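Local coordinates for esterase family protein (Staphylococcus aureus, PDB 7L0A) that probably hydrolyses S-formylglutathione to formate and glutathione, as a serine esterase of the esterase D family with an alpha/beta-hydrolase fold, at residues E60-R65 and H242-W247; H128-Y133 and L164-F169; A158-D163 and Y216-D221. One frame throughout, in Å; residues are numbered along the deposited sequence.

Interaction 1: E60-R65 and H242-W247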
loop_
_atom_site.group_PDB
_atom_site.type_symbol
_atom_site.label_atom_id
_atom_site.label_comp_id
_atom_site.label_asym_id
_atom_site.label_seq_id
_atom_site.Cartn_x
_atom_site.Cartn_y
_atom_site.Cartn_z
ATOM N N GLU B 60 -12.991 1.939 -5.634
ATOM C CA GLU B 60 -12.101 1.017 -4.949
ATOM C C GLU B 60 -12.479 0.782 -3.481
ATOM O O GLU B 60 -11.865 -0.088 -2.840
ATOM C CB GLU B 60 -10.648 1.526 -5.037
ATOM C CG GLU B 60 -10.302 2.629 -4.006
ATOM C CD GLU B 60 -10.751 4.021 -4.394
ATOM O OE1 GLU B 60 -11.277 4.198 -5.518
ATOM O OE2 GLU B 60 -10.568 4.971 -3.555
ATOM N N THR B 61 -13.449 1.524 -2.956
ATOM C CA THR B 61 -13.895 1.373 -1.576
ATOM C C THR B 61 -15.220 0.626 -1.428
ATOM O O THR B 61 -15.586 0.252 -0.301
ATOM C CB THR B 61 -14.041 2.740 -0.852
ATOM O OG1 THR B 61 -15.198 3.445 -1.307
ATOM C CG2 THR B 61 -12.795 3.589 -0.974
ATOM N N THR B 62 -15.952 0.374 -2.517
ATOM C CA THR B 62 -17.343 -0.041 -2.366
ATOM C C THR B 62 -17.457 -1.472 -1.860
ATOM O O THR B 62 -18.342 -1.771 -1.051
ATOM C CB THR B 62 -18.082 0.119 -3.695
ATOM O OG1 THR B 62 -17.794 1.418 -4.231
ATOM C CG2 THR B 62 -19.550 -0.061 -3.489
ATOM N N TYR B 63 -16.620 -2.386 -2.352
ATOM C CA TYR B 63 -16.679 -3.749 -1.847
ATOM C C TYR B 63 -16.381 -3.769 -0.356
ATOM O O TYR B 63 -17.050 -4.482 0.399
ATOM C CB TYR B 63 -15.713 -4.679 -2.592
ATOM C CG TYR B 63 -16.378 -5.581 -3.610
ATOM C CD1 TYR B 63 -17.088 -6.698 -3.204
ATOM C CD2 TYR B 63 -16.309 -5.306 -4.953
ATOM C CE1 TYR B 63 -17.714 -7.540 -4.136
ATOM C CE2 TYR B 63 -16.900 -6.139 -5.884
ATOM C CZ TYR B 63 -17.620 -7.239 -5.457
ATOM O OH TYR B 63 -18.266 -8.070 -6.357
ATOM N N MET B 64 -15.396 -2.962 0.092
ATOM C CA MET B 64 -15.101 -2.897 1.516
ATOM C C MET B 64 -16.310 -2.450 2.315
ATOM O O MET B 64 -16.586 -2.998 3.388
ATOM C CB MET B 64 -13.942 -1.941 1.778
ATOM C CG MET B 64 -12.629 -2.399 1.179
ATOM S SD MET B 64 -12.001 -3.974 1.847
ATOM C CE MET B 64 -11.905 -3.664 3.595
ATOM N N ARG B 65 -17.033 -1.438 1.824
ATOM C CA ARG B 65 -18.125 -0.839 2.571
ATOM C C ARG B 65 -19.393 -1.684 2.518
ATOM O O ARG B 65 -20.076 -1.836 3.541
ATOM C CB ARG B 65 -18.387 0.565 2.045
ATOM C CG ARG B 65 -17.287 1.548 2.352
ATOM C CD ARG B 65 -17.215 2.656 1.334
ATOM N NE ARG B 65 -18.429 3.422 1.254
ATOM C CZ ARG B 65 -18.639 4.354 0.338
ATOM N NH1 ARG B 65 -17.712 4.594 -0.599
ATOM N NH2 ARG B 65 -19.783 4.989 0.310
ATOM N N HIS B 242 -29.380 -7.395 -8.702
ATOM C CA HIS B 242 -28.163 -6.729 -9.157
ATOM C C HIS B 242 -27.701 -5.711 -8.108
ATOM O O HIS B 242 -27.768 -4.499 -8.287
ATOM C CB HIS B 242 -28.437 -6.071 -10.515
ATOM C CG HIS B 242 -27.215 -5.733 -11.297
ATOM N ND1 HIS B 242 -26.637 -6.619 -12.173
ATOM C CD2 HIS B 242 -26.467 -4.606 -11.345
ATOM C CE1 HIS B 242 -25.578 -6.053 -12.722
ATOM N NE2 HIS B 242 -25.443 -4.838 -12.225
ATOM N N ASP B 243 -27.207 -6.229 -6.983
ATOM C CA ASP B 243 -26.878 -5.359 -5.851
ATOM C C ASP B 243 -25.909 -6.071 -4.911
ATOM O O ASP B 243 -25.613 -7.266 -5.064
ATOM C CB ASP B 243 -28.150 -4.893 -5.132
ATOM C CG ASP B 243 -28.996 -6.034 -4.619
ATOM O OD1 ASP B 243 -28.451 -6.998 -4.045
ATOM O OD2 ASP B 243 -30.231 -5.958 -4.759
ATOM N N TYR B 244 -25.414 -5.302 -3.910
ATOM C CA TYR B 244 -24.375 -5.805 -3.023
ATOM C C TYR B 244 -24.915 -6.736 -1.958
ATOM O O TYR B 244 -24.144 -7.475 -1.324
ATOM C CB TYR B 244 -23.632 -4.638 -2.396
ATOM C CG TYR B 244 -22.516 -4.128 -3.256
ATOM C CD1 TYR B 244 -21.292 -4.796 -3.286
ATOM C CD2 TYR B 244 -22.658 -2.989 -4.038
ATOM C CE1 TYR B 244 -20.245 -4.351 -4.077
ATOM C CE2 TYR B 244 -21.601 -2.533 -4.846
ATOM C CZ TYR B 244 -20.418 -3.194 -4.841
ATOM O OH TYR B 244 -19.369 -2.749 -5.595
ATOM N N ALA B 245 -26.223 -6.750 -1.727
ATOM C CA ALA B 245 -26.765 -7.818 -0.889
ATOM C C ALA B 245 -26.484 -9.175 -1.521
ATOM O O ALA B 245 -26.122 -10.139 -0.832
ATOM C CB ALA B 245 -28.257 -7.612 -0.685
ATOM N N TYR B 246 -26.602 -9.267 -2.852
ATOM C CA TYR B 246 -26.226 -10.493 -3.535
ATOM C C TYR B 246 -24.707 -10.638 -3.648
ATOM O O TYR B 246 -24.170 -11.711 -3.354
ATOM C CB TYR B 246 -26.873 -10.553 -4.938
ATOM C CG TYR B 246 -26.478 -11.800 -5.687
ATOM C CD1 TYR B 246 -27.016 -13.030 -5.354
ATOM C CD2 TYR B 246 -25.551 -11.755 -6.744
ATOM C CE1 TYR B 246 -26.647 -14.182 -6.029
ATOM C CE2 TYR B 246 -25.175 -12.899 -7.390
ATOM C CZ TYR B 246 -25.730 -14.106 -7.034
ATOM O OH TYR B 246 -25.365 -15.270 -7.674
ATOM N N TRP B 247 -23.983 -9.581 -4.067
ATOM C CA TRP B 247 -22.543 -9.745 -4.245
ATOM C C TRP B 247 -21.820 -10.028 -2.925
ATOM O O TRP B 247 -20.787 -10.701 -2.942
ATOM C CB TRP B 247 -21.920 -8.525 -4.971
ATOM C CG TRP B 247 -22.567 -8.374 -6.341
ATOM C CD1 TRP B 247 -22.880 -9.375 -7.184
ATOM C CD2 TRP B 247 -23.059 -7.168 -6.934
ATOM N NE1 TRP B 247 -23.533 -8.875 -8.290
ATOM C CE2 TRP B 247 -23.633 -7.520 -8.172
ATOM C CE3 TRP B 247 -23.040 -5.826 -6.567
ATOM C CZ2 TRP B 247 -24.214 -6.590 -9.009
ATOM C CZ3 TRP B 247 -23.614 -4.906 -7.380
ATOM C CH2 TRP B 247 -24.188 -5.286 -8.621
#
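Tyr-63 and Tyr-244 make an edge-to-face (T-shaped) aromatic pair, their ring planes at 85° and their centroids 5.3 Å apart. The edge of Tyr-244 is turned to Tyr-63: its CE1 stands over the centre of the Tyr-63 ring, nearly equidistant from the ring atoms, with CD1 of Tyr-63 at 4.0 Å. Tyr-244 is itself held on one face by CE3 of Trp-247, so its ring is braced from within its own helix as well as from across the contact.

The pair joins the short helix 62-66 to the start of helix 244-259, the C-terminal helix of this alpha/beta-hydrolase fold, directly after His-242, the predicted histidine of the charge relay. Asp-243 is the N-cap of that helix, its OD1 accepting from Tyr-246 N at 3.2 Å.

Van der Waals contacts reach the phenol ends of both tyrosines. The CG2 methyl of Thr-62, trans to the backbone N, is thereby turned to Tyr-244 and lies 3.4 Å from its OH, while OG1 stays beside N and bonds to Asp-59 N. CB of Trp-247 lies 3.9 Å from OH of Tyr-63.

Other polar ends find partners outside the two segments: Tyr-63 OH is hydrogen-bonded to His-128 ND1, Tyr-244 OH to Ser-58 OG, and Trp-247 NE1 to Ser-153 OG.

Interaction 2: H128-Y133 and L164-F169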
loop_
_atom_site.group_PDB
_atom_site.type_symbol
_atom_site.label_atom_id
_atom_site.label_comp_id
_atom_site.label_asym_id
_atom_site.label_seq_id
_atom_site.Cartn_x
_atom_site.Cartn_y
_atom_site.Cartn_z
ATOM N N HIS B 128 -18.068 -8.107 -10.709
ATOM C CA HIS B 128 -19.489 -8.094 -11.050
ATOM C C HIS B 128 -19.838 -7.043 -12.093
ATOM O O HIS B 128 -19.239 -5.962 -12.177
ATOM C CB HIS B 128 -20.334 -7.866 -9.788
ATOM C CG HIS B 128 -20.190 -6.502 -9.184
ATOM N ND1 HIS B 128 -19.261 -6.224 -8.195
ATOM C CD2 HIS B 128 -20.873 -5.349 -9.388
ATOM C CE1 HIS B 128 -19.374 -4.957 -7.842
ATOM N NE2 HIS B 128 -20.352 -4.412 -8.536
ATOM N N SER B 129 -20.868 -7.371 -12.893
ATOM C CA SER B 129 -21.451 -6.494 -13.912
ATOM C C SER B 129 -20.360 -6.125 -14.916
ATOM O O SER B 129 -19.847 -7.037 -15.597
ATOM C CB SER B 129 -22.185 -5.324 -13.251
ATOM O OG SER B 129 -23.161 -4.848 -14.150
ATOM N N MET B 130 -19.986 -4.857 -15.089
ATOM C CA MET B 130 -18.863 -4.609 -15.997
ATOM C C MET B 130 -17.577 -5.235 -15.505
ATOM O O MET B 130 -16.691 -5.546 -16.313
ATOM C CB MET B 130 -18.653 -3.119 -16.257
ATOM C CG MET B 130 -19.647 -2.563 -17.251
ATOM S SD MET B 130 -19.655 -3.343 -18.869
ATOM C CE MET B 130 -17.940 -3.183 -19.363
ATOM N N GLY B 131 -17.405 -5.374 -14.181
ATOM C CA GLY B 131 -16.300 -6.141 -13.662
ATOM C C GLY B 131 -16.388 -7.624 -13.965
ATOM O O GLY B 131 -15.376 -8.321 -13.898
ATOM N N GLY B 132 -17.588 -8.126 -14.256
ATOM C CA GLY B 132 -17.727 -9.504 -14.672
ATOM C C GLY B 132 -17.377 -9.662 -16.143
ATOM O O GLY B 132 -16.805 -10.668 -16.547
ATOM N N TYR B 133 -17.739 -8.651 -16.942
ATOM C CA TYR B 133 -17.214 -8.545 -18.315
ATOM C C TYR B 133 -15.689 -8.510 -18.304
ATOM O O TYR B 133 -15.030 -9.279 -19.022
ATOM C CB TYR B 133 -17.779 -7.294 -18.974
ATOM C CG TYR B 133 -17.172 -6.899 -20.299
ATOM C CD1 TYR B 133 -16.058 -6.091 -20.363
ATOM C CD2 TYR B 133 -17.735 -7.316 -21.474
ATOM C CE1 TYR B 133 -15.500 -5.700 -21.558
ATOM C CE2 TYR B 133 -17.182 -6.942 -22.679
ATOM C CZ TYR B 133 -16.063 -6.145 -22.701
ATOM O OH TYR B 133 -15.510 -5.783 -23.916
ATOM N N LEU B 164 -26.511 0.187 -18.982
ATOM C CA LEU B 164 -25.681 0.410 -17.806
ATOM C C LEU B 164 -25.563 1.894 -17.467
ATOM O O LEU B 164 -25.964 2.773 -18.239
ATOM C CB LEU B 164 -24.293 -0.199 -18.033
ATOM C CG LEU B 164 -24.328 -1.669 -18.456
ATOM C CD1 LEU B 164 -22.903 -2.159 -18.711
ATOM C CD2 LEU B 164 -25.008 -2.552 -17.412
ATOM N N GLU B 165 -24.970 2.159 -16.294
ATOM C CA GLU B 165 -24.935 3.492 -15.689
ATOM C C GLU B 165 -23.740 4.318 -16.109
ATOM O O GLU B 165 -23.133 5.027 -15.292
ATOM C CB GLU B 165 -24.976 3.342 -14.164
ATOM C CG GLU B 165 -26.252 2.721 -13.636
ATOM C CD GLU B 165 -27.488 3.489 -14.074
ATOM O OE1 GLU B 165 -27.436 4.739 -14.106
ATOM O OE2 GLU B 165 -28.503 2.838 -14.406
ATOM N N TRP B 166 -23.399 4.300 -17.387
ATOM C CA TRP B 166 -22.299 5.096 -17.900
ATOM C C TRP B 166 -22.503 6.581 -17.656
ATOM O O TRP B 166 -23.621 7.086 -17.756
ATOM C CB TRP B 166 -22.191 4.851 -19.411
ATOM C CG TRP B 166 -21.964 3.441 -19.787
ATOM C CD1 TRP B 166 -22.894 2.542 -20.257
ATOM C CD2 TRP B 166 -20.727 2.748 -19.740
ATOM N NE1 TRP B 166 -22.295 1.330 -20.497
ATOM C CE2 TRP B 166 -20.961 1.431 -20.191
ATOM C CE3 TRP B 166 -19.432 3.113 -19.368
ATOM C CZ2 TRP B 166 -19.946 0.472 -20.253
ATOM C CZ3 TRP B 166 -18.438 2.172 -19.439
ATOM C CH2 TRP B 166 -18.696 0.869 -19.882
ATOM N N ASN B 167 -21.404 7.289 -17.365
ATOM C CA ASN B 167 -21.451 8.752 -17.393
ATOM C C ASN B 167 -21.557 9.249 -18.844
ATOM O O ASN B 167 -21.519 8.477 -19.805
ATOM C CB ASN B 167 -20.253 9.353 -16.641
ATOM C CG ASN B 167 -18.901 9.147 -17.335
ATOM O OD1 ASN B 167 -18.809 8.822 -18.526
ATOM N ND2 ASN B 167 -17.838 9.436 -16.608
ATOM N N ASP B 168 -21.710 10.569 -19.008
ATOM C CA ASP B 168 -22.059 11.116 -20.310
ATOM C C ASP B 168 -20.971 10.871 -21.344
ATOM O O ASP B 168 -21.257 10.494 -22.490
ATOM C CB ASP B 168 -22.328 12.616 -20.179
ATOM C CG ASP B 168 -23.672 12.921 -19.542
ATOM O OD1 ASP B 168 -24.511 12.001 -19.422
ATOM O OD2 ASP B 168 -23.890 14.092 -19.169
ATOM N N PHE B 169 -19.711 11.153 -20.982
ATOM C CA PHE B 169 -18.616 11.023 -21.953
ATOM C C PHE B 169 -18.372 9.561 -22.322
ATOM O O PHE B 169 -18.097 9.252 -23.495
ATOM C CB PHE B 169 -17.356 11.685 -21.375
ATOM C CG PHE B 169 -16.221 11.859 -22.354
ATOM C CD1 PHE B 169 -16.455 12.273 -23.654
ATOM C CD2 PHE B 169 -14.911 11.634 -21.952
ATOM C CE1 PHE B 169 -15.402 12.444 -24.553
ATOM C CE2 PHE B 169 -13.856 11.802 -22.847
ATOM C CZ PHE B 169 -14.099 12.215 -24.130
#
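The nucleophile elbow of the alpha/beta-hydrolase fold, the tight turn from strand 123-128 into helix 130-141, meets the loop leading into helix 168-177 through Met-130, Leu-164 and Trp-166. Ser-129, the predicted nucleophile, sits at the turn with a positive phi of 59°, the strained backbone expected of such an elbow in a Gly-x-Ser-x-Gly sequence. Its carbonyl oxygen accepts from both Gly-132 N and Tyr-133 N, which ties the turn to the first winding of the helix. The serine side chain makes no capping bond here; it lies about 3 Å from a bound magnesium ion.

Met-130, the residue after the serine, makes the largest single contribution to the contact. Its side chain folds back at the CB-CG bond (chi2 -58°) and again at CG-SD, and the sulfur is thereby brought against Leu-164 and Trp-166 together. SD is 3.5 Å from CD1 of Leu-164, and CG of Met-130 reaches the same methyl at 3.6 Å. On the tryptophan the sulfur makes a Met-aromatic contact, approaching the six-membered ring obliquely, 64° off its normal and 5.2 Å from its centroid. Leu-56 touches all three of these side chains and adds to the apolar packing.

The indole is also fixed by its polar end, since Trp-166 NE1 is hydrogen-bonded to the carbonyl oxygen of Leu-161. The other branch of the leucine turns to the predicted nucleophile: CD2 of Leu-164 lies 4.4 Å from OG of Ser-129.

Interaction 3: A158-D163 and Y216-D221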
loop_
_atom_site.group_PDB
_atom_site.type_symbol
_atom_site.label_atom_id
_atom_site.label_comp_id
_atom_site.label_asym_id
_atom_site.label_seq_id
_atom_site.Cartn_x
_atom_site.Cartn_y
_atom_site.Cartn_z
ATOM N N ALA B 158 -23.111 -7.503 -26.129
ATOM C CA ALA B 158 -22.990 -6.103 -26.514
ATOM C C ALA B 158 -24.235 -5.294 -26.156
ATOM O O ALA B 158 -24.135 -4.126 -25.751
ATOM C CB ALA B 158 -22.725 -6.032 -28.021
ATOM N N GLN B 159 -25.421 -5.869 -26.335
ATOM C CA GLN B 159 -26.572 -5.025 -26.074
ATOM C C GLN B 159 -26.711 -4.705 -24.590
ATOM O O GLN B 159 -27.283 -3.665 -24.234
ATOM C CB GLN B 159 -27.878 -5.632 -26.563
ATOM C CG GLN B 159 -28.919 -4.516 -26.688
ATOM C CD GLN B 159 -30.339 -5.011 -26.733
ATOM O OE1 GLN B 159 -30.592 -6.184 -27.020
ATOM N NE2 GLN B 159 -31.286 -4.119 -26.445
ATOM N N ASN B 160 -26.158 -5.550 -23.713
ATOM C CA ASN B 160 -26.192 -5.222 -22.293
ATOM C C ASN B 160 -25.579 -3.851 -22.022
ATOM O O ASN B 160 -25.901 -3.208 -21.009
ATOM C CB ASN B 160 -25.414 -6.230 -21.445
ATOM C CG ASN B 160 -25.979 -7.616 -21.467
ATOM O OD1 ASN B 160 -25.247 -8.567 -21.174
ATOM N ND2 ASN B 160 -27.273 -7.751 -21.734
ATOM N N LEU B 161 -24.642 -3.419 -22.881
ATOM C CA LEU B 161 -23.842 -2.238 -22.588
ATOM C C LEU B 161 -24.696 -0.985 -22.552
ATOM O O LEU B 161 -24.364 -0.020 -21.861
ATOM C CB LEU B 161 -22.739 -2.066 -23.637
ATOM C CG LEU B 161 -21.651 -3.126 -23.690
ATOM C CD1 LEU B 161 -20.853 -2.983 -24.982
ATOM C CD2 LEU B 161 -20.716 -3.004 -22.504
ATOM N N MET B 162 -25.776 -0.962 -23.311
ATOM C CA MET B 162 -26.622 0.219 -23.357
ATOM C C MET B 162 -27.530 0.345 -22.147
ATOM O O MET B 162 -28.145 1.399 -21.974
ATOM C CB MET B 162 -27.438 0.183 -24.655
ATOM C CG MET B 162 -26.555 0.065 -25.886
ATOM S SD MET B 162 -25.665 1.602 -26.168
ATOM C CE MET B 162 -27.038 2.607 -26.767
ATOM N N ASP B 163 -27.619 -0.681 -21.308
ATOM C CA ASP B 163 -28.487 -0.663 -20.141
ATOM C C ASP B 163 -27.780 -0.184 -18.884
ATOM O O ASP B 163 -28.401 -0.147 -17.819
ATOM C CB ASP B 163 -29.053 -2.064 -19.868
ATOM C CG ASP B 163 -30.123 -2.468 -20.860
ATOM O OD1 ASP B 163 -30.431 -1.663 -21.767
ATOM O OD2 ASP B 163 -30.657 -3.590 -20.736
ATOM N N TYR B 216 -29.884 -11.965 -15.847
ATOM C CA TYR B 216 -29.911 -13.394 -15.562
ATOM C C TYR B 216 -30.082 -14.223 -16.831
ATOM O O TYR B 216 -29.382 -15.223 -17.027
ATOM C CB TYR B 216 -31.036 -13.708 -14.573
ATOM C CG TYR B 216 -31.174 -15.162 -14.220
ATOM C CD1 TYR B 216 -30.167 -15.834 -13.533
ATOM C CD2 TYR B 216 -32.332 -15.856 -14.513
ATOM C CE1 TYR B 216 -30.305 -17.172 -13.186
ATOM C CE2 TYR B 216 -32.477 -17.191 -14.158
ATOM C CZ TYR B 216 -31.461 -17.848 -13.520
ATOM O OH TYR B 216 -31.627 -19.185 -13.182
ATOM N N GLN B 217 -31.042 -13.857 -17.688
ATOM C CA GLN B 217 -31.258 -14.662 -18.889
ATOM C C GLN B 217 -30.044 -14.625 -19.810
ATOM O O GLN B 217 -29.672 -15.655 -20.384
ATOM C CB GLN B 217 -32.519 -14.201 -19.617
ATOM C CG GLN B 217 -32.852 -15.067 -20.831
ATOM C CD GLN B 217 -33.044 -16.541 -20.477
ATOM O OE1 GLN B 217 -33.798 -16.878 -19.558
ATOM N NE2 GLN B 217 -32.355 -17.424 -21.207
ATOM N N ASP B 218 -29.372 -13.472 -19.920
ATOM C CA ASP B 218 -28.156 -13.426 -20.737
ATOM C C ASP B 218 -27.046 -14.260 -20.108
ATOM O O ASP B 218 -26.216 -14.830 -20.817
ATOM C CB ASP B 218 -27.736 -11.971 -20.958
ATOM C CG ASP B 218 -28.707 -11.213 -21.869
ATOM O OD1 ASP B 218 -29.234 -11.825 -22.818
ATOM O OD2 ASP B 218 -28.953 -10.014 -21.652
ATOM N N ASN B 219 -27.031 -14.373 -18.781
ATOM C CA ASN B 219 -26.116 -15.298 -18.122
ATOM C C ASN B 219 -26.429 -16.746 -18.496
ATOM O O ASN B 219 -25.524 -17.539 -18.768
ATOM C CB ASN B 219 -26.192 -15.086 -16.607
ATOM C CG ASN B 219 -25.190 -14.076 -16.103
ATOM O OD1 ASN B 219 -24.353 -14.391 -15.278
ATOM N ND2 ASN B 219 -25.259 -12.867 -16.622
ATOM N N LEU B 220 -27.721 -17.121 -18.501
ATOM C CA LEU B 220 -28.077 -18.476 -18.898
ATOM C C LEU B 220 -27.680 -18.738 -20.343
ATOM O O LEU B 220 -27.246 -19.842 -20.691
ATOM C CB LEU B 220 -29.574 -18.713 -18.721
ATOM C CG LEU B 220 -30.069 -18.675 -17.271
ATOM C CD1 LEU B 220 -31.590 -18.953 -17.294
ATOM C CD2 LEU B 220 -29.363 -19.652 -16.365
ATOM N N ASP B 221 -27.869 -17.748 -21.214
ATOM C CA ASP B 221 -27.495 -17.939 -22.614
ATOM C C ASP B 221 -25.999 -18.199 -22.744
ATOM O O ASP B 221 -25.562 -19.034 -23.552
ATOM C CB ASP B 221 -27.879 -16.714 -23.432
ATOM C CG ASP B 221 -29.371 -16.604 -23.653
ATOM O OD1 ASP B 221 -30.109 -17.578 -23.357
ATOM O OD2 ASP B 221 -29.800 -15.521 -24.106
#
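Asn-160 and Asp-218 face each other from opposite directions and join the two segments by one side-chain hydrogen bond. In both residues CG is trans to the carbonyl carbon, which sends the two polar groups at each other. ND2 of Asn-160 donates to OD2 of Asp-218 at 2.8 Å, with an N-H...O angle of 162°. The acceptor lies in the amide plane of the asparagine, whereas the N-H comes to the aspartate from above the carboxylate plane, 43° out of it. The amide and carboxylate planes lie 44° apart.

Further polar contacts surround the two groups. OD1 of Asn-160 takes weak hydrogen bonds from the backbone N of Phe-156 and of Glu-157, which would help fix the amide with ND2 turned to the helix. Asp-218 OD1, by contrast, is close to the carboxylate of Glu-157, a like-charge approach that could raise the proton affinity of the pair.

Backbone hydrogen bonds shape each partner: Leu-161 N, Met-162 N and Asp-163 N each reach back three residues, whereas 216-221 has the i to i-4 bonds of an alpha-helix.

In the fold, the contact ties the loop between strand 148-152 and helix 168-177 to the first turn of helix 216-228, which packs through Tyr-216 and Asn-219 on strand 204-210 and through Tyr-216 and Leu-220 on strand 234-238.

Along the chain, interactions 2 and 3 are nested within the loop that interaction 1 closes, and their segments alternate. Interaction 1 lies about 14 Å, centre to centre, from interaction 2 and about 20 Å from interaction 3, while 2 and 3 are about 12 Å apart. Interactions 1 and 2 meet at the predicted active site: NE2 of His-242 is 3.0 Å from OG of Ser-129, and the His-128 ring stacks on Trp-247. Interactions 2 and 3 share the loop after strand 148-152, on whose Leu-161 CD2 the Met-130 SD of helix 130-141 packs. Together they link the helices and loops that follow strands 49-53, 123-128, 148-152, 204-210 and 234-238 around the probable catalytic centre.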